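Local coordinates for protein 16.4 kDa salivary peptide (Culex quinquefasciatus, PDB 7KC8) that is of unknown function but, as a mosquito salivary protein with a ricin-type beta-trefoil fold, may bind sugars, at residues D68-A73 / S112-T117; V3-V8 / I43-N48; L61-K66 / T82-W87. All coordinates share one frame; numbering follows the deposited sequence.

Contact 1: residues D68-A73 / S112-T117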
loop_
_atom_site.group_PDB
_atom_site.type_symbol
_atom_site.label_atom_id
_atom_site.label_comp_id
_atom_site.label_asym_id
_atom_site.label_seq_id
_atom_site.Cartn_x
_atom_site.Cartn_y
_atom_site.Cartn_z
ATOM N N ASP A 68 -0.986 5.705 15.711
ATOM C CA ASP A 68 -1.031 4.745 16.800
ATOM C C ASP A 68 0.381 4.427 17.276
ATOM O O ASP A 68 1.377 4.840 16.677
ATOM C CB ASP A 68 -1.735 3.452 16.367
ATOM C CG ASP A 68 -3.223 3.647 16.091
ATOM O OD1 ASP A 68 -3.815 4.612 16.629
ATOM O OD2 ASP A 68 -3.804 2.826 15.337
ATOM N N ASP A 69 0.454 3.674 18.376
ATOM C CA ASP A 69 1.703 3.169 18.936
ATOM C C ASP A 69 2.624 2.622 17.848
ATOM O O ASP A 69 3.750 3.110 17.689
ATOM N N PRO A 70 2.194 1.622 17.076
ATOM C CA PRO A 70 3.063 1.072 16.028
ATOM C C PRO A 70 3.186 1.937 14.776
ATOM O O PRO A 70 3.940 1.569 13.866
ATOM C CB PRO A 70 2.392 -0.268 15.702
ATOM C CG PRO A 70 0.948 -0.041 16.019
ATOM C CD PRO A 70 0.917 0.896 17.185
ATOM N N GLY A 71 2.486 3.063 14.685
ATOM C CA GLY A 71 2.523 3.907 13.510
ATOM C C GLY A 71 1.131 4.182 12.980
ATOM O O GLY A 71 0.133 3.655 13.464
ATOM N N ARG A 72 1.078 5.034 11.957
ATOM C CA ARG A 72 -0.194 5.403 11.342
ATOM C C ARG A 72 -0.716 4.228 10.523
ATOM O O ARG A 72 -0.129 3.873 9.494
ATOM C CB ARG A 72 -0.033 6.644 10.468
ATOM C CG ARG A 72 -1.341 7.089 9.813
ATOM C CD ARG A 72 -1.143 8.261 8.887
ATOM N NE ARG A 72 -0.499 9.379 9.557
ATOM C CZ ARG A 72 -1.152 10.325 10.226
ATOM N NH1 ARG A 72 -2.475 10.304 10.314
ATOM N NH2 ARG A 72 -0.473 11.304 10.804
ATOM N N ALA A 73 -1.825 3.640 10.966
ATOM C CA ALA A 73 -2.315 2.411 10.355
ATOM C C ALA A 73 -2.773 2.662 8.926
ATOM O O ALA A 73 -3.378 3.690 8.622
ATOM C CB ALA A 73 -3.461 1.817 11.175
ATOM N N SER A 112 7.236 -5.752 13.529
ATOM C CA SER A 112 6.155 -6.599 14.021
ATOM C C SER A 112 5.049 -6.845 12.976
ATOM O O SER A 112 3.929 -7.220 13.354
ATOM C CB SER A 112 5.550 -5.981 15.282
ATOM O OG SER A 112 5.042 -4.682 15.009
ATOM N N ASP A 113 5.330 -6.617 11.688
ATOM C CA ASP A 113 4.447 -6.888 10.552
ATOM C C ASP A 113 3.296 -5.892 10.392
ATOM O O ASP A 113 2.400 -6.134 9.581
ATOM C CB ASP A 113 3.864 -8.307 10.606
ATOM C CG ASP A 113 4.930 -9.375 10.736
ATOM O OD1 ASP A 113 6.033 -9.210 10.180
ATOM O OD2 ASP A 113 4.653 -10.399 11.388
ATOM N N HIS A 114 3.281 -4.794 11.144
ATOM C CA HIS A 114 2.288 -3.749 10.934
ATOM C C HIS A 114 2.536 -3.022 9.616
ATOM O O HIS A 114 3.686 -2.797 9.221
ATOM C CB HIS A 114 2.329 -2.737 12.079
ATOM C CG HIS A 114 1.779 -3.257 13.371
ATOM N ND1 HIS A 114 2.528 -4.015 14.248
ATOM C CD2 HIS A 114 0.554 -3.125 13.936
ATOM C CE1 HIS A 114 1.786 -4.335 15.292
ATOM N NE2 HIS A 114 0.584 -3.809 15.125
ATOM N N VAL A 115 1.450 -2.639 8.942
ATOM C CA VAL A 115 1.511 -1.858 7.708
ATOM C C VAL A 115 1.100 -0.441 8.070
ATOM O O VAL A 115 -0.061 -0.182 8.386
ATOM C CB VAL A 115 0.620 -2.443 6.603
ATOM C CG1 VAL A 115 0.755 -1.634 5.298
ATOM C CG2 VAL A 115 0.992 -3.891 6.334
ATOM N N VAL A 116 2.062 0.475 8.039
ATOM C CA VAL A 116 1.914 1.802 8.603
ATOM C C VAL A 116 2.685 2.786 7.737
ATOM O O VAL A 116 3.560 2.413 6.953
ATOM C CB VAL A 116 2.439 1.884 10.062
ATOM C CG1 VAL A 116 1.745 0.881 10.980
ATOM C CG2 VAL A 116 3.960 1.669 10.099
ATOM N N THR A 117 2.403 4.050 7.973
ATOM C CA THR A 117 3.208 5.134 7.402
ATOM C C THR A 117 4.012 5.726 8.563
ATOM O O THR A 117 3.571 5.645 9.697
ATOM C CB THR A 117 2.390 6.063 6.508
ATOM O OG1 THR A 117 1.442 6.755 7.305
ATOM C CG2 THR A 117 1.697 5.316 5.393
#
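One good and one weak backbone hydrogen bond join 68-73 to 112-117. R72 and T117 form an antiparallel hydrogen-bonded pair. T117 N donates to R72 O over 3.0 Å, in the carbonyl plane and on a lone pair. The return bond from R72 N to T117 O is weak, at 3.4 Å. R72 O also takes a CA-H...O contact from V116 CA at 3.0 Å, which is a weaker addition to its one hydrogen bond. A73 and V116 follow as a non-hydrogen-bonded pair, their side chains on the face opposite to those of R72 and T117.

The polar side chains lie on the R72 and T117 face. CG of R72 is anti to the backbone N (chi1 -179°), and the chain bends at chi3 (-55°). CD passes 3.4 Å from T117 OG1, which sits at the guanidinium edge, near its plane. Both side chains have stronger partners elsewhere. E105 OE2 takes a hydrogen bond from T117 OG1 and a salt bridge from R72 NE, while R72 NH1 bonds E64 O.

At the other end the contacts are mainly van der Waals. P70 lies over one face of the H114 imidazole in a CH-pi contact, with CB 3.8 Å from the ring centroid and nearly on its normal. V116 CG1 packs against P70 O at 3.7 Å. A side chain at G71 would clash with V116 CG2. Separately, S112 OG and H114 ND1 share a hydrogen bond of 2.7 Å, which helps to set the ring rotation; S112 OG also bonds S110 OG.

The type I turn 68-71 and the loop at 112-114 precede the two strands, 72-77 and 115-118, which form an antiparallel pair of the beta-trefoil.

Contact 2: residues V3-V8 / I43-N48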
loop_
_atom_site.group_PDB
_atom_site.type_symbol
_atom_site.label_atom_id
_atom_site.label_comp_id
_atom_site.label_asym_id
_atom_site.label_seq_id
_atom_site.Cartn_x
_atom_site.Cartn_y
_atom_site.Cartn_z
ATOM N N VAL A 3 6.964 3.972 -12.573
ATOM C CA VAL A 3 6.237 3.017 -11.730
ATOM C C VAL A 3 5.337 2.164 -12.612
ATOM O O VAL A 3 4.669 2.701 -13.508
ATOM C CB VAL A 3 5.427 3.754 -10.659
ATOM N N PRO A 4 5.294 0.851 -12.420
ATOM C CA PRO A 4 4.356 0.034 -13.198
ATOM C C PRO A 4 2.930 0.256 -12.728
ATOM O O PRO A 4 2.663 0.353 -11.531
ATOM C CB PRO A 4 4.824 -1.402 -12.923
ATOM C CG PRO A 4 5.479 -1.333 -11.600
ATOM C CD PRO A 4 6.104 0.041 -11.493
ATOM N N THR A 5 2.013 0.361 -13.675
ATOM C CA THR A 5 0.597 0.389 -13.343
ATOM C C THR A 5 -0.013 -0.962 -13.667
ATOM O O THR A 5 0.571 -1.769 -14.390
ATOM C CB THR A 5 -0.144 1.493 -14.098
ATOM O OG1 THR A 5 -0.057 1.258 -15.511
ATOM C CG2 THR A 5 0.438 2.866 -13.750
ATOM N N GLY A 6 -1.192 -1.209 -13.111
ATOM C CA GLY A 6 -1.791 -2.517 -13.273
ATOM C C GLY A 6 -1.484 -3.451 -12.121
ATOM O O GLY A 6 -1.254 -2.999 -10.992
ATOM N N CYS A 7 -1.460 -4.753 -12.398
ATOM C CA CYS A 7 -1.319 -5.756 -11.350
ATOM C C CYS A 7 0.130 -5.906 -10.929
ATOM O O CYS A 7 1.012 -6.141 -11.764
ATOM C CB CYS A 7 -1.847 -7.108 -11.815
ATOM S SG CYS A 7 -3.615 -7.141 -11.952
ATOM N N VAL A 8 0.364 -5.806 -9.621
ATOM C CA VAL A 8 1.698 -5.897 -9.052
ATOM C C VAL A 8 1.631 -6.718 -7.773
ATOM O O VAL A 8 0.557 -6.997 -7.236
ATOM C CB VAL A 8 2.287 -4.505 -8.756
ATOM C CG1 VAL A 8 2.357 -3.665 -10.032
ATOM C CG2 VAL A 8 1.437 -3.812 -7.713
ATOM N N ILE A 43 -1.994 -0.849 -9.046
ATOM C CA ILE A 43 -1.560 0.540 -9.013
ATOM C C ILE A 43 -2.268 1.277 -10.145
ATOM O O ILE A 43 -2.131 0.906 -11.317
ATOM C CB ILE A 43 -0.034 0.650 -9.157
ATOM C CG1 ILE A 43 0.672 0.071 -7.928
ATOM C CG2 ILE A 43 0.367 2.104 -9.417
ATOM C CD1 ILE A 43 2.176 -0.073 -8.083
ATOM N N GLU A 44 -3.024 2.317 -9.805
ATOM C CA GLU A 44 -3.721 3.152 -10.777
ATOM C C GLU A 44 -3.157 4.564 -10.718
ATOM O O GLU A 44 -2.911 5.088 -9.630
ATOM C CB GLU A 44 -5.220 3.196 -10.506
ATOM C CG GLU A 44 -5.884 1.830 -10.439
ATOM C CD GLU A 44 -7.334 1.906 -9.977
ATOM O OE1 GLU A 44 -7.809 3.024 -9.684
ATOM O OE2 GLU A 44 -7.997 0.850 -9.904
ATOM N N LYS A 45 -2.931 5.170 -11.884
ATOM C CA LYS A 45 -2.504 6.562 -11.912
ATOM C C LYS A 45 -3.630 7.436 -11.394
ATOM O O LYS A 45 -4.805 7.161 -11.633
ATOM C CB LYS A 45 -2.098 7.003 -13.327
ATOM C CG LYS A 45 -0.616 6.767 -13.651
ATOM C CD LYS A 45 -0.069 7.757 -14.692
ATOM C CE LYS A 45 0.194 9.126 -14.063
ATOM N NZ LYS A 45 0.270 10.235 -15.062
ATOM N N SER A 46 -3.267 8.427 -10.574
ATOM C CA SER A 46 -4.227 9.430 -10.041
ATOM C C SER A 46 -3.534 10.794 -10.083
ATOM O O SER A 46 -2.867 11.145 -9.121
ATOM C CB SER A 46 -4.709 9.100 -8.664
ATOM O OG SER A 46 -5.802 9.929 -8.314
ATOM N N GLY A 47 -3.686 11.515 -11.187
ATOM C CA GLY A 47 -2.988 12.800 -11.369
ATOM C C GLY A 47 -1.496 12.626 -11.517
ATOM O O GLY A 47 -1.086 11.845 -12.363
ATOM N N ASN A 48 -0.711 13.326 -10.706
ATOM C CA ASN A 48 0.767 13.192 -10.715
ATOM C C ASN A 48 1.135 12.034 -9.792
ATOM O O ASN A 48 2.313 11.672 -9.726
ATOM C CB ASN A 48 1.444 14.506 -10.311
ATOM C CG ASN A 48 2.925 14.559 -10.606
ATOM O OD1 ASN A 48 3.393 13.949 -11.560
ATOM N ND2 ASN A 48 3.666 15.281 -9.784
#
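I43 has by far the most surface buried here, and the contact is built round it. Its backbone forms an antiparallel hydrogen-bonded pair with G6. G6 N donates to I43 O over 2.9 Å, and I43 N donates to G6 O over 3.0 Å. Both bonds are nearly straight and lie in the carbonyl planes; the second uses a lone pair of G6 O.

In the I43 side chain, CB, CG2 and CD1 all face P4 O, with CD1 the nearest at 3.5 Å. CG1 is anti to the carbonyl carbon (chi1 -67°), and the chain then extends to CD1. That methyl reaches V8 CG2 at 3.8 Å, with the two side chains crossing at about a right angle. I130 of strand 128-132 touches P4, V8 and I43, and so adds to the apolar cluster.

T5 is second in buried surface. Its CA sits 3.4 Å from I43 O, beside the G6 bond. T5 CG2, anti to the carbonyl carbon, lies 4.0 Å from K45 CG, the two side chains crossing obliquely. Only the aliphatic part of K45 takes part, because its end leads away.

G6 has a positive phi (95°), at which a side chain would jam against T5 O. Next to it the chain turns a corner at C7, which is disulfide-bonded to C136, just before strand 8-12 of the beta-trefoil.

Apolar contact of I43 with V8 and I130 adds to the backbone pairing. No charged groups pair across the two segments, so the attachment of the N-terminal segment to strand 40-46 should depend little on ionisation.

Contact 3: residues L61-K66 / T82-W87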
loop_
_atom_site.group_PDB
_atom_site.type_symbol
_atom_site.label_atom_id
_atom_site.label_comp_id
_atom_site.label_asym_id
_atom_site.label_seq_id
_atom_site.Cartn_x
_atom_site.Cartn_y
_atom_site.Cartn_z
ATOM N N LEU A 61 -6.438 1.530 -0.767
ATOM C CA LEU A 61 -5.438 1.725 0.281
ATOM C C LEU A 61 -5.466 3.155 0.792
ATOM O O LEU A 61 -5.440 4.107 0.010
ATOM C CB LEU A 61 -4.042 1.408 -0.271
ATOM C CG LEU A 61 -2.942 1.130 0.753
ATOM C CD1 LEU A 61 -3.243 -0.200 1.380
ATOM C CD2 LEU A 61 -1.554 1.151 0.127
ATOM N N TYR A 62 -5.502 3.308 2.111
ATOM C CA TYR A 62 -5.481 4.642 2.701
ATOM C C TYR A 62 -4.848 4.571 4.074
ATOM O O TYR A 62 -4.606 3.489 4.615
ATOM C CB TYR A 62 -6.870 5.251 2.814
ATOM C CG TYR A 62 -7.673 4.704 3.974
ATOM C CD1 TYR A 62 -8.098 3.381 3.988
ATOM C CD2 TYR A 62 -8.010 5.510 5.052
ATOM C CE1 TYR A 62 -8.829 2.879 5.037
ATOM C CE2 TYR A 62 -8.745 5.012 6.111
ATOM C CZ TYR A 62 -9.156 3.694 6.100
ATOM O OH TYR A 62 -9.895 3.196 7.154
ATOM N N ALA A 63 -4.589 5.753 4.631
ATOM C CA ALA A 63 -3.941 5.897 5.924
ATOM C C ALA A 63 -4.912 6.520 6.914
ATOM O O ALA A 63 -5.628 7.463 6.582
ATOM C CB ALA A 63 -2.671 6.752 5.815
ATOM N N GLU A 64 -4.926 5.993 8.126
ATOM C CA GLU A 64 -5.808 6.510 9.159
ATOM C C GLU A 64 -5.401 7.924 9.571
ATOM O O GLU A 64 -4.302 8.398 9.274
ATOM C CB GLU A 64 -5.811 5.582 10.371
ATOM C CG GLU A 64 -6.782 4.416 10.234
ATOM C CD GLU A 64 -8.248 4.856 10.295
ATOM O OE1 GLU A 64 -8.523 6.037 10.632
ATOM O OE2 GLU A 64 -9.130 4.016 10.000
ATOM N N SER A 65 -6.321 8.594 10.275
ATOM C CA SER A 65 -6.230 10.023 10.569
ATOM C C SER A 65 -5.377 10.335 11.789
ATOM O O SER A 65 -5.025 11.503 11.993
ATOM C CB SER A 65 -7.633 10.619 10.778
ATOM N N LYS A 66 -5.044 9.341 12.605
ATOM C CA LYS A 66 -4.177 9.561 13.751
ATOM C C LYS A 66 -3.090 8.494 13.770
ATOM O O LYS A 66 -3.230 7.428 13.164
ATOM C CB LYS A 66 -4.971 9.574 15.087
ATOM C CG LYS A 66 -5.808 8.329 15.370
ATOM N N THR A 82 -12.589 8.947 1.708
ATOM C CA THR A 82 -11.376 9.314 2.407
ATOM C C THR A 82 -10.574 10.273 1.553
ATOM O O THR A 82 -10.697 10.308 0.325
ATOM C CB THR A 82 -10.514 8.099 2.756
ATOM O OG1 THR A 82 -9.336 8.548 3.433
ATOM C CG2 THR A 82 -10.120 7.353 1.485
ATOM N N ASP A 83 -9.738 11.035 2.242
ATOM C CA ASP A 83 -8.817 11.997 1.667
ATOM C C ASP A 83 -7.381 11.480 1.633
ATOM O O ASP A 83 -6.500 12.160 1.092
ATOM C CB ASP A 83 -8.872 13.296 2.482
ATOM C CG ASP A 83 -8.519 14.499 1.658
ATOM O OD1 ASP A 83 -8.240 14.292 0.450
ATOM O OD2 ASP A 83 -8.526 15.636 2.197
ATOM N N ALA A 84 -7.120 10.309 2.218
ATOM C CA ALA A 84 -5.762 9.837 2.480
ATOM C C ALA A 84 -5.466 8.561 1.704
ATOM O O ALA A 84 -4.773 7.666 2.196
ATOM C CB ALA A 84 -5.545 9.622 3.982
ATOM N N ASN A 85 -6.005 8.468 0.490
ATOM C CA ASN A 85 -5.915 7.275 -0.336
ATOM C C ASN A 85 -5.079 7.502 -1.588
ATOM O O ASN A 85 -5.149 6.698 -2.527
ATOM C CB ASN A 85 -7.315 6.805 -0.720
ATOM C CG ASN A 85 -8.081 7.847 -1.525
ATOM O OD1 ASN A 85 -7.582 8.951 -1.792
ATOM N ND2 ASN A 85 -9.289 7.494 -1.931
ATOM N N VAL A 86 -4.311 8.588 -1.628
ATOM C CA VAL A 86 -3.464 8.938 -2.765
ATOM C C VAL A 86 -2.021 8.734 -2.339
ATOM O O VAL A 86 -1.634 9.160 -1.247
ATOM C CB VAL A 86 -3.702 10.386 -3.225
ATOM C CG1 VAL A 86 -2.642 10.804 -4.234
ATOM C CG2 VAL A 86 -5.116 10.548 -3.810
ATOM N N TRP A 87 -1.229 8.084 -3.193
ATOM C CA TRP A 87 0.106 7.625 -2.827
ATOM C C TRP A 87 1.130 8.085 -3.849
ATOM O O TRP A 87 0.924 7.930 -5.060
ATOM C CB TRP A 87 0.155 6.107 -2.725
ATOM C CG TRP A 87 -0.761 5.583 -1.707
ATOM C CD1 TRP A 87 -2.073 5.226 -1.886
ATOM C CD2 TRP A 87 -0.463 5.371 -0.322
ATOM N NE1 TRP A 87 -2.603 4.791 -0.689
ATOM C CE2 TRP A 87 -1.639 4.872 0.284
ATOM C CE3 TRP A 87 0.686 5.546 0.461
ATOM C CZ2 TRP A 87 -1.696 4.533 1.638
ATOM C CZ3 TRP A 87 0.630 5.218 1.816
ATOM C CH2 TRP A 87 -0.556 4.724 2.390
HETATM O O HOH W 1 -5.169 4.171 -2.644
#
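The W87 indole has L61 on one face and the L61 carbonyl at its edge. L61 CD2 lies 3.5 Å above the ring plane, offset toward the rim, and is 3.7 Å from W87 CZ2. The leucine side chain crosses the indole at about a right angle. Its CG is anti to the backbone N (chi1 -161°), which brings the branch over the ring. At the edge, W87 NE1 donates to L61 O over 3.0 Å. The N-H points almost straight at the oxygen (168°), and the oxygen lies in the ring plane. From the carbonyl's side, however, the donor stands well above its plane. The Y62 ring meets T82 obliquely, with Y62 CD2 3.7 Å from T82 OG1.

L61 O is heavily used. It also receives a CA-H...O contact from N85 CA. Water 1 lies within hydrogen-bonding distance of both L61 O and N85 O and links the two backbones.

Strand 60-63 pairs on its other side with strand 72-77 of the beta-trefoil, through backbone bonds of Y62 to K75 and E64 to A73. The loop 82-86 leads into strand 87-92 and packs across 61-63 without forming a regular strand pair.

A63 N donates to A84 O at 3.1 Å, again from above the carbonyl plane. The same oxygen, A84 O, lies 3.1 Å from Y62 CA in a CA-H...O contact, and N100 ND2 is a further donor to it. A84 CB rests against A63 O at 3.4 Å. T82 OG1, anti to its own backbone N, accepts a hydrogen bond from A84 N, which makes an ST turn.

In the fold
Contacts 1 and 3 are buried, while contact 2 is only partly so. Contacts 1 and 2 lie on opposite sides of the chain's centre, with centres about 24 Å apart. Strands 60-63 and 72-77 are neighbours, so E64 of contact 3 bonds A73 and R72 of contact 1. Separately, T117 packs on W87. Contact 2 closes along the chain before the other two open and touches neither. Contacts 1 and 2 use antiparallel backbone pairing. Contact 1 adds a proline on a histidine ring, with R72 held by E105 outside the pair; contact 2 adds aliphatic packing. Contact 3 instead joins a loop to a strand through an indole N-H, one backbone bond and a water.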